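Local coordinates for multiple antibiotic resistance protein MarR (Escherichia coli, PDB 1JGS) that represses the marRAB operon by binding its marO operator, so controlling genes of antibiotic resistance and oxidative stress, at residues V52-K55 against K56-V60. Residues are numbered along the deposited sequence; the frame is centred on the assembly and turned at random.
Sequences VELK and KVLSV
The short helix 51-58 is the first helix of the helix-turn-helix in the winged-helix DNA-binding domain of MarR, and its last turns, where Lys55 reaches Val60 and Leu54 packs on Leu58, illustrate how a helix ends in a Schellman motif. Regular i to i+4 bonds carry the chain up to Leu58: Lys56 N to Val52 O, Val57 N to Glu53 O at 2.9 Å, and Leu58 N to Leu54 O at 3.0 Å. The series runs on weakly to Ser59, whose N lies 3.0 Å from Lys55 O and whose phi is positive, 59°. The motif's own bonds are also weak: Val60 N to the same Lys55 O at 3.5 Å, and inside it Ser59 N to Lys56 O. The same lysine also acts through its side chain. With CG anti to the backbone N (chi1 -179°) and bends further out, the chain runs alongside the turn and brings NZ to Val60 O at 3.0 Å. The ammonium meets that carbonyl fairly straight, at a C=O...N angle of 158°, but tilted from the carbonyl plane, while CG passes 3.5 Å from the same Val60 O. On the face turned to helices 34-46 and 62-74, Leu54 and Leu58 lie side by side and point the same way, CD1 to CD1 at 3.7 Å; both also touch Ser42, and Leu58 rests on Leu65. On the exposed face, Glu53 and Lys56 meet at a slant, OE1 4.0 Å from CD, their charged ends well apart. Val52, at the start, touches a bound 2-hydroxybenzoic acid. Lys55 thus bonds to the turn through both its backbone carbonyl and its ammonium group, and the positive charge, held on the Val60 carbonyl just beyond the helix C-terminus, would probably be favoured by the helix dipole.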
# COMPACT_ATOMS: atom_id res chain seq x y z
N VAL A 52 -14.31 -10.61 6.31
CA VAL A 52 -14.76 -9.33 5.78
C VAL A 52 -14.06 -8.15 6.46
O VAL A 52 -13.66 -7.20 5.79
CB VAL A 52 -16.27 -9.17 5.93
CG1 VAL A 52 -16.70 -7.83 5.36
CG2 VAL A 52 -16.99 -10.32 5.22
N GLU A 53 -13.92 -8.21 7.78
CA GLU A 53 -13.23 -7.15 8.51
C GLU A 53 -11.79 -7.13 8.01
O GLU A 53 -11.19 -6.07 7.79
CB GLU A 53 -13.26 -7.43 10.01
CG GLU A 53 -12.60 -6.35 10.88
CD GLU A 53 -13.47 -5.12 11.07
OE1 GLU A 53 -13.82 -4.47 10.07
OE2 GLU A 53 -13.81 -4.82 12.24
N LEU A 54 -11.22 -8.32 7.83
CA LEU A 54 -9.85 -8.43 7.34
C LEU A 54 -9.79 -7.85 5.93
O LEU A 54 -8.80 -7.22 5.53
CB LEU A 54 -9.43 -9.91 7.34
CG LEU A 54 -8.02 -10.25 6.87
CD1 LEU A 54 -6.99 -9.47 7.67
CD2 LEU A 54 -7.81 -11.75 7.03
N LYS A 55 -10.85 -8.08 5.17
CA LYS A 55 -10.95 -7.59 3.80
C LYS A 55 -10.86 -6.06 3.80
O LYS A 55 -10.20 -5.45 2.95
CB LYS A 55 -12.29 -8.04 3.19
CG LYS A 55 -12.51 -7.61 1.74
CD LYS A 55 -13.94 -7.10 1.54
CE LYS A 55 -14.13 -6.48 0.15
NZ LYS A 55 -13.20 -5.32 -0.14
N LYS A 56 -11.52 -5.44 4.77
CA LYS A 56 -11.53 -3.98 4.90
C LYS A 56 -10.19 -3.45 5.35
O LYS A 56 -9.72 -2.43 4.85
CB LYS A 56 -12.60 -3.54 5.90
CG LYS A 56 -14.03 -3.85 5.50
CD LYS A 56 -15.03 -3.24 6.49
CE LYS A 56 -14.99 -1.71 6.47
NZ LYS A 56 -15.40 -1.15 5.14
N VAL A 57 -9.57 -4.13 6.31
CA VAL A 57 -8.28 -3.70 6.83
C VAL A 57 -7.16 -3.77 5.79
O VAL A 57 -6.26 -2.94 5.80
CB VAL A 57 -7.85 -4.56 8.02
CG1 VAL A 57 -6.49 -4.10 8.52
CG2 VAL A 57 -8.90 -4.48 9.11
N LEU A 58 -7.23 -4.75 4.91
CA LEU A 58 -6.20 -4.93 3.89
C LEU A 58 -6.49 -4.16 2.60
O LEU A 58 -5.57 -3.92 1.81
CB LEU A 58 -6.05 -6.42 3.57
CG LEU A 58 -5.47 -7.34 4.65
CD1 LEU A 58 -5.69 -8.79 4.23
CD2 LEU A 58 -3.98 -7.04 4.86
N SER A 59 -7.75 -3.79 2.38
CA SER A 59 -8.17 -3.08 1.17
C SER A 59 -7.82 -3.99 0.00
O SER A 59 -6.93 -3.69 -0.79
CB SER A 59 -7.41 -1.75 1.01
OG SER A 59 -7.76 -0.84 2.04
N VAL A 60 -8.52 -5.11 -0.09
CA VAL A 60 -8.25 -6.09 -1.12
C VAL A 60 -9.54 -6.69 -1.66
O VAL A 60 -10.61 -6.57 -1.04
CB VAL A 60 -7.36 -7.23 -0.55
CG1 VAL A 60 -7.26 -8.39 -1.52
CG2 VAL A 60 -5.97 -6.69 -0.23